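Local coordinates for CymD (Pseudomonas putida, PDB 6Z34), which probably forms a FadL-type outer-membrane channel through which monoaromatic hydrocarbons enter the cell by lateral diffusion, at residues Asn148-Val153 / Leu226-Thr231; Pro232-Gly237 / Ala284-Glu289. All blocks are in the same frame, centred on the assembly; numbering follows the deposited sequence.

Interaction 1: residues Asn148-Val153 / Leu226-Thr231; sequences NEKLSV and LTYQLT
S152 and T227 form an antiparallel hydrogen-bonded pair: S152 N donates to T227 O at 3.0 Å, almost straight at 176° at the hydrogen, and T227 N returns a bond to S152 O at 2.8 Å. Two residues away along each segment, Q229 N donates to K150 O at 2.9 Å. That carbonyl has a second donor, a water 2.8 Å from K150 O, which also donates to T227 OG1 at 2.6 Å and so ties the buried hydroxyl to the opposite backbone. S152 OG pairs with T38 OG1. Where 148-153 enters its strand, N148 OD1 accepts from K150 N (2.6 Å), an Asx turn, and also from L151 N (2.8 Å), which extends it to an Asx motif. The other face carries L151, V153, L226 and Y228. Chi1 of -168° sets Y228 CG anti to the backbone N, near K150 O. L151 CB lies at the ring edge, 4.1 Å from Y228 CD1, while K150 CB makes an off-centre CH-pi contact and K150 CD lies against Y228 OH. An alanine at Y228 would probably keep the backbone bonds but leave the K150 chain and L151 CB without the ring they pack on. This is the antiparallel pairing of adjacent wall strands in a FadL-type beta-barrel, with T227 turned towards N-terminal residues N33, A35 and T36, consistent with the hatch that plugs such barrels.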
ATOM      1  N   ASN A 148      14.952 -22.631 -16.133  1.00 52.34           N
ATOM      2  CA  ASN A 148      16.266 -22.964 -16.662  1.00 60.49           C
ATOM      3  C   ASN A 148      17.219 -21.856 -16.233  1.00 66.11           C
ATOM      4  O   ASN A 148      16.877 -21.035 -15.372  1.00 57.26           O
ATOM      5  CB  ASN A 148      16.222 -23.123 -18.190  1.00 59.78           C
ATOM      6  CG  ASN A 148      15.633 -21.906 -18.872  1.00 65.66           C
ATOM      7  OD1 ASN A 148      16.120 -20.790 -18.695  1.00 70.48           O
ATOM      8  ND2 ASN A 148      14.562 -22.111 -19.632  1.00 63.05           N
ATOM      9  N   GLU A 149      18.388 -21.806 -16.873  1.00 63.21           N
ATOM     10  CA  GLU A 149      19.404 -20.826 -16.524  1.00 71.71           C
ATOM     11  C   GLU A 149      19.001 -19.401 -16.897  1.00 65.44           C
ATOM     12  O   GLU A 149      19.586 -18.448 -16.372  1.00 68.05           O
ATOM     13  CB  GLU A 149      20.732 -21.197 -17.195  1.00 72.65           C
ATOM     14  CG  GLU A 149      20.655 -21.402 -18.720  1.00 95.77           C
ATOM     15  CD  GLU A 149      20.045 -22.744 -19.124  1.00109.79           C
ATOM     16  OE1 GLU A 149      19.981 -23.661 -18.276  1.00109.83           O
ATOM     17  OE2 GLU A 149      19.626 -22.874 -20.296  1.00115.22           O
ATOM     18  N   LYS A 150      18.027 -19.223 -17.782  1.00 62.28           N
ATOM     19  CA  LYS A 150      17.587 -17.881 -18.146  1.00 65.40           C
ATOM     20  C   LYS A 150      16.229 -17.487 -17.566  1.00 67.31           C
ATOM     21  O   LYS A 150      16.039 -16.318 -17.219  1.00 64.69           O
ATOM     22  CB  LYS A 150      17.537 -17.740 -19.670  1.00 62.71           C
ATOM     23  CG  LYS A 150      18.873 -17.892 -20.354  1.00 66.11           C
ATOM     24  CD  LYS A 150      18.732 -17.603 -21.837  1.00 81.42           C
ATOM     25  CE  LYS A 150      20.076 -17.656 -22.550  1.00 90.14           C
ATOM     26  NZ  LYS A 150      21.123 -17.009 -21.714  1.00 96.63           N
ATOM     27  N   LEU A 151      15.293 -18.426 -17.441  1.00 50.81           N
ATOM     28  CA  LEU A 151      13.907 -18.132 -17.104  1.00 43.57           C
ATOM     29  C   LEU A 151      13.593 -18.514 -15.658  1.00 51.28           C
ATOM     30  O   LEU A 151      13.832 -19.654 -15.245  1.00 50.38           O
ATOM     31  CB  LEU A 151      12.957 -18.867 -18.055  1.00 48.41           C
ATOM     32  CG  LEU A 151      11.494 -18.650 -17.642  1.00 59.12           C
ATOM     33  CD1 LEU A 151      11.074 -17.196 -17.862  1.00 48.30           C
ATOM     34  CD2 LEU A 151      10.567 -19.583 -18.384  1.00 64.60           C
ATOM     35  N   SER A 152      13.053 -17.555 -14.898  1.00 55.73           N
ATOM     36  CA  SER A 152      12.519 -17.774 -13.560  1.00 42.73           C
ATOM     37  C   SER A 152      11.069 -17.316 -13.529  1.00 50.04           C
ATOM     38  O   SER A 152      10.739 -16.249 -14.063  1.00 51.79           O
ATOM     39  CB  SER A 152      13.306 -17.002 -12.504  1.00 49.96           C
ATOM     40  OG  SER A 152      14.416 -17.752 -12.053  1.00 63.04           O
ATOM     41  N   VAL A 153      10.209 -18.112 -12.898  1.00 45.58           N
ATOM     42  CA  VAL A 153       8.816 -17.757 -12.676  1.00 44.68           C
ATOM     43  C   VAL A 153       8.522 -17.751 -11.177  1.00 50.97           C
ATOM     44  O   VAL A 153       9.187 -18.425 -10.384  1.00 52.04           O
ATOM     45  CB  VAL A 153       7.859 -18.717 -13.398  1.00 51.24           C
ATOM     46  CG1 VAL A 153       8.042 -18.639 -14.922  1.00 48.19           C
ATOM     47  CG2 VAL A 153       8.041 -20.137 -12.869  1.00 48.73           C
ATOM     48  N   LEU A 226       7.671 -13.056 -13.829  1.00 57.52           N
ATOM     49  CA  LEU A 226       8.794 -13.830 -14.349  1.00 54.37           C
ATOM     50  C   LEU A 226      10.011 -12.925 -14.485  1.00 48.79           C
ATOM     51  O   LEU A 226       9.897 -11.699 -14.478  1.00 49.15           O
ATOM     52  CB  LEU A 226       8.474 -14.502 -15.691  1.00 48.39           C
ATOM     53  CG  LEU A 226       8.216 -13.603 -16.908  1.00 59.93           C
ATOM     54  CD1 LEU A 226       9.489 -13.282 -17.668  1.00 69.30           C
ATOM     55  CD2 LEU A 226       7.211 -14.238 -17.848  1.00 55.65           C
ATOM     56  N   THR A 227      11.193 -13.547 -14.556  1.00 47.23           N
ATOM     57  CA  THR A 227      12.406 -12.840 -14.942  1.00 48.68           C
ATOM     58  C   THR A 227      13.098 -13.630 -16.036  1.00 48.99           C
ATOM     59  O   THR A 227      12.973 -14.855 -16.116  1.00 56.77           O
ATOM     60  CB  THR A 227      13.376 -12.610 -13.779  1.00 45.66           C
ATOM     61  OG1 THR A 227      13.906 -13.858 -13.338  1.00 48.40           O
ATOM     62  CG2 THR A 227      12.679 -11.953 -12.628  1.00 51.14           C
ATOM     63  N   TYR A 228      13.808 -12.914 -16.894  1.00 49.72           N
ATOM     64  CA  TYR A 228      14.499 -13.531 -18.021  1.00 52.89           C
ATOM     65  C   TYR A 228      15.858 -12.878 -18.174  1.00 56.68           C
ATOM     66  O   TYR A 228      15.941 -11.659 -18.377  1.00 63.06           O
ATOM     67  CB  TYR A 228      13.703 -13.410 -19.319  1.00 49.25           C
ATOM     68  CG  TYR A 228      14.250 -14.296 -20.424  1.00 60.66           C
ATOM     69  CD1 TYR A 228      13.991 -15.663 -20.434  1.00 61.39           C
ATOM     70  CD2 TYR A 228      15.031 -13.770 -21.443  1.00 68.11           C
ATOM     71  CE1 TYR A 228      14.478 -16.478 -21.426  1.00 62.40           C
ATOM     72  CE2 TYR A 228      15.539 -14.584 -22.455  1.00 68.99           C
ATOM     73  CZ  TYR A 228      15.258 -15.940 -22.439  1.00 71.91           C
ATOM     74  OH  TYR A 228      15.746 -16.763 -23.431  1.00 78.70           O
ATOM     75  N   GLN A 229      16.914 -13.684 -18.061  1.00 51.24           N
ATOM     76  CA  GLN A 229      18.282 -13.209 -18.281  1.00 64.25           C
ATOM     77  C   GLN A 229      18.580 -13.329 -19.763  1.00 62.28           C
ATOM     78  O   GLN A 229      19.067 -14.356 -20.227  1.00 74.99           O
ATOM     79  CB  GLN A 229      19.282 -14.017 -17.468  1.00 60.07           C
ATOM     80  CG  GLN A 229      20.669 -13.427 -17.509  1.00 62.16           C
ATOM     81  CD  GLN A 229      20.864 -12.378 -16.435  1.00 66.02           C
ATOM     82  OE1 GLN A 229      20.553 -12.613 -15.273  1.00 66.05           O
ATOM     83  NE2 GLN A 229      21.367 -11.207 -16.822  1.00 62.55           N
ATOM     84  N   LEU A 230      18.273 -12.287 -20.534  1.00 56.67           N
ATOM     85  CA  LEU A 230      18.474 -12.437 -21.970  1.00 79.82           C
ATOM     86  C   LEU A 230      19.936 -12.257 -22.364  1.00 89.97           C
ATOM     87  O   LEU A 230      20.393 -12.862 -23.338  1.00 88.87           O
ATOM     88  CB  LEU A 230      17.574 -11.475 -22.749  1.00 81.40           C
ATOM     89  CG  LEU A 230      17.361 -10.006 -22.409  1.00 82.00           C
ATOM     90  CD1 LEU A 230      18.656  -9.242 -22.340  1.00 91.34           C
ATOM     91  CD2 LEU A 230      16.497  -9.427 -23.508  1.00 83.25           C
ATOM     92  N   THR A 231      20.674 -11.472 -21.594  1.00 92.21           N
ATOM     93  CA  THR A 231      22.078 -11.144 -21.752  1.00 87.97           C
ATOM     94  C   THR A 231      22.779 -11.402 -20.429  1.00 93.01           C
ATOM     95  O   THR A 231      22.160 -11.280 -19.366  1.00 97.43           O
ATOM     96  CB  THR A 231      22.225  -9.673 -22.173  1.00 84.35           C
ATOM     97  OG1 THR A 231      22.019  -9.570 -23.582  1.00 81.63           O
ATOM     98  CG2 THR A 231      23.576  -9.077 -21.797  1.00 89.60           C
TER
HETATM   99  O   HOH W   1      15.716 -14.948 -14.812  1.00 53.99           O

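Interaction 2: residues Pro232-Gly237 / Ala284-Glu289; sequences PKTRVG and AGISHE
T234 OG1 and H288 ND1 share a short hydrogen bond of 2.5 Å, the hydroxyl lying at the edge of the imidazole and near its plane; either atom could be the donor. The bond spans two neighbouring antiparallel strands in the wall of the FadL-type barrel, and the two strand backbones are joined by paired N-H to C=O bonds. R235 N donates to S287 O at 2.8 Å and S287 N to R235 O at 2.9 Å; G237 and G285 exchange a similar pair, and E289 N closes the end of the register on K233 O. On the face of R235 and S287, the guanidinium meets the carboxylate of E289 in a weak salt bridge, with R235 NH2 3.5 Å from E289 OE2 and the two planes 57° apart. A water reinforces it, accepting from R235 NH1 at 2.8 Å and donating to E289 OE2 at 3.1 Å. R235 NH1 also binds A22 O, and S287 packs on A22 and F23, which joins this face to the N-terminal segment, probably the hatch inside the barrel. Packing on the opposite face begins beside the imidazole, which K233 crosses obliquely, with its CB close to H288 CE1. Further along, T234 CG2 rests 3.6 Å from I286 CD1. Beyond these, V236 CG2, anti to its own backbone N, comes within 3.3 Å of G285 O.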
ATOM      1  N   PRO A 232      24.046 -11.812 -20.459  1.00 96.97           N
ATOM      2  CA  PRO A 232      24.751 -12.068 -19.193  1.00 90.59           C
ATOM      3  C   PRO A 232      24.700 -10.913 -18.203  1.00 75.45           C
ATOM      4  O   PRO A 232      24.721 -11.158 -16.996  1.00 78.16           O
ATOM      5  CB  PRO A 232      26.189 -12.363 -19.653  1.00 88.99           C
ATOM      6  CG  PRO A 232      26.242 -11.914 -21.099  1.00 93.64           C
ATOM      7  CD  PRO A 232      24.876 -12.177 -21.616  1.00 96.98           C
ATOM      8  N   LYS A 233      24.622  -9.665 -18.657  1.00 71.65           N
ATOM      9  CA  LYS A 233      24.577  -8.545 -17.729  1.00 74.25           C
ATOM     10  C   LYS A 233      23.181  -7.944 -17.566  1.00 73.96           C
ATOM     11  O   LYS A 233      22.972  -7.135 -16.656  1.00 67.91           O
ATOM     12  CB  LYS A 233      25.558  -7.453 -18.176  1.00 72.16           C
ATOM     13  CG  LYS A 233      26.925  -8.000 -18.538  1.00 81.49           C
ATOM     14  CD  LYS A 233      28.053  -7.110 -18.052  1.00 84.43           C
ATOM     15  CE  LYS A 233      28.186  -5.858 -18.889  1.00 86.43           C
ATOM     16  NZ  LYS A 233      29.417  -5.092 -18.511  1.00 86.27           N
ATOM     17  N   THR A 234      22.223  -8.321 -18.407  1.00 62.29           N
ATOM     18  CA  THR A 234      20.934  -7.654 -18.460  1.00 59.97           C
ATOM     19  C   THR A 234      19.832  -8.670 -18.224  1.00 59.33           C
ATOM     20  O   THR A 234      19.685  -9.623 -18.996  1.00 66.43           O
ATOM     21  CB  THR A 234      20.729  -6.946 -19.798  1.00 63.32           C
ATOM     22  OG1 THR A 234      21.537  -5.761 -19.830  1.00 64.10           O
ATOM     23  CG2 THR A 234      19.266  -6.553 -19.961  1.00 66.30           C
ATOM     24  N   ARG A 235      19.077  -8.468 -17.149  1.00 50.02           N
ATOM     25  CA  ARG A 235      17.927  -9.287 -16.812  1.00 49.69           C
ATOM     26  C   ARG A 235      16.681  -8.439 -16.989  1.00 50.72           C
ATOM     27  O   ARG A 235      16.693  -7.236 -16.704  1.00 52.26           O
ATOM     28  CB  ARG A 235      18.037  -9.810 -15.366  1.00 58.25           C
ATOM     29  CG  ARG A 235      16.914 -10.741 -14.904  1.00 59.64           C
ATOM     30  CD  ARG A 235      17.137 -11.195 -13.459  1.00 60.54           C
ATOM     31  NE  ARG A 235      18.541 -11.485 -13.178  1.00 60.24           N
ATOM     32  CZ  ARG A 235      19.314 -10.759 -12.373  1.00 65.72           C
ATOM     33  NH1 ARG A 235      18.824  -9.686 -11.759  1.00 59.03           N
ATOM     34  NH2 ARG A 235      20.583 -11.105 -12.186  1.00 67.64           N
ATOM     35  N   VAL A 236      15.618  -9.049 -17.497  1.00 53.27           N
ATOM     36  CA  VAL A 236      14.354  -8.346 -17.644  1.00 54.77           C
ATOM     37  C   VAL A 236      13.309  -9.074 -16.799  1.00 59.13           C
ATOM     38  O   VAL A 236      13.375 -10.296 -16.615  1.00 53.78           O
ATOM     39  CB  VAL A 236      13.951  -8.230 -19.137  1.00 60.63           C
ATOM     40  CG1 VAL A 236      13.766  -9.584 -19.764  1.00 60.29           C
ATOM     41  CG2 VAL A 236      12.693  -7.416 -19.289  1.00 72.74           C
ATOM     42  N   GLY A 237      12.379  -8.307 -16.236  1.00 52.97           N
ATOM     43  CA  GLY A 237      11.380  -8.854 -15.333  1.00 41.12           C
ATOM     44  C   GLY A 237      10.019  -8.229 -15.568  1.00 55.52           C
ATOM     45  O   GLY A 237       9.899  -7.048 -15.918  1.00 57.49           O
ATOM     46  N   ALA A 284       6.919  -3.751 -15.409  1.00 63.31           N
ATOM     47  CA  ALA A 284       7.948  -4.261 -16.298  1.00 57.14           C
ATOM     48  C   ALA A 284       9.240  -3.519 -16.005  1.00 58.19           C
ATOM     49  O   ALA A 284       9.229  -2.303 -15.763  1.00 54.42           O
ATOM     50  CB  ALA A 284       7.567  -4.082 -17.767  1.00 47.98           C
ATOM     51  N   GLY A 285      10.353  -4.248 -16.013  1.00 47.75           N
ATOM     52  CA  GLY A 285      11.588  -3.576 -15.671  1.00 47.90           C
ATOM     53  C   GLY A 285      12.811  -4.362 -16.089  1.00 50.31           C
ATOM     54  O   GLY A 285      12.729  -5.478 -16.616  1.00 46.70           O
ATOM     55  N   ILE A 286      13.961  -3.759 -15.826  1.00 48.86           N
ATOM     56  CA  ILE A 286      15.222  -4.292 -16.298  1.00 60.36           C
ATOM     57  C   ILE A 286      16.285  -3.976 -15.260  1.00 63.51           C
ATOM     58  O   ILE A 286      16.231  -2.940 -14.586  1.00 60.26           O
ATOM     59  CB  ILE A 286      15.564  -3.703 -17.682  1.00 60.88           C
ATOM     60  CG1 ILE A 286      16.963  -4.085 -18.123  1.00 65.65           C
ATOM     61  CG2 ILE A 286      15.469  -2.227 -17.636  1.00 68.05           C
ATOM     62  CD1 ILE A 286      17.256  -3.595 -19.520  1.00 73.08           C
ATOM     63  N   SER A 287      17.229  -4.912 -15.111  1.00 58.29           N
ATOM     64  CA  SER A 287      18.414  -4.761 -14.279  1.00 54.33           C
ATOM     65  C   SER A 287      19.661  -5.031 -15.114  1.00 61.36           C
ATOM     66  O   SER A 287      19.725  -6.027 -15.844  1.00 61.50           O
ATOM     67  CB  SER A 287      18.393  -5.727 -13.101  1.00 46.83           C
ATOM     68  OG  SER A 287      19.530  -5.515 -12.292  1.00 56.39           O
ATOM     69  N   HIS A 288      20.656  -4.158 -14.984  1.00 55.82           N
ATOM     70  CA  HIS A 288      21.905  -4.265 -15.721  1.00 56.99           C
ATOM     71  C   HIS A 288      23.042  -4.200 -14.717  1.00 58.46           C
ATOM     72  O   HIS A 288      23.195  -3.196 -14.014  1.00 59.54           O
ATOM     73  CB  HIS A 288      22.039  -3.154 -16.772  1.00 68.98           C
ATOM     74  CG  HIS A 288      23.206  -3.336 -17.690  1.00 77.45           C
ATOM     75  ND1 HIS A 288      23.230  -4.290 -18.685  1.00 76.44           N
ATOM     76  CD2 HIS A 288      24.397  -2.694 -17.756  1.00 79.18           C
ATOM     77  CE1 HIS A 288      24.385  -4.226 -19.324  1.00 77.21           C
ATOM     78  NE2 HIS A 288      25.109  -3.264 -18.782  1.00 78.26           N
ATOM     79  N   GLU A 289      23.818  -5.266 -14.639  1.00 52.49           N
ATOM     80  CA  GLU A 289      24.882  -5.387 -13.654  1.00 67.70           C
ATOM     81  C   GLU A 289      26.206  -5.316 -14.412  1.00 73.91           C
ATOM     82  O   GLU A 289      26.675  -6.319 -14.946  1.00 86.95           O
ATOM     83  CB  GLU A 289      24.724  -6.689 -12.852  1.00 67.36           C
ATOM     84  CG  GLU A 289      23.584  -6.632 -11.845  1.00 79.65           C
ATOM     85  CD  GLU A 289      23.043  -8.000 -11.424  1.00 91.83           C
ATOM     86  OE1 GLU A 289      23.798  -8.996 -11.460  1.00 90.99           O
ATOM     87  OE2 GLU A 289      21.848  -8.069 -11.047  1.00 91.62           O
TER
HETATM   88  O   HOH W   2      19.582  -9.003  -9.167  1.00 51.81           O

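Interactions 1 and 2 lie side by side in the barrel wall, their centres 10 Å apart, and are joined by the tight connection between strands 198-229 and 234-259. The middle strands bond directly: Y228 N is 2.7 Å from V236 O, a probable hydrogen bond. Across the same seam Q229 OE1 lies 3.1 Å from R235 NE, a weak bond that couples the Q229 carboxamide to the arginine bridging to E289. At the turn, L230 and T231 both face T234 in a classic beta bulge. Together the two contacts join four wall strands adjacent in the order of pairing, 151-171, 198-229, 234-259 and 281-289, and both turn one face toward the same N-terminal region.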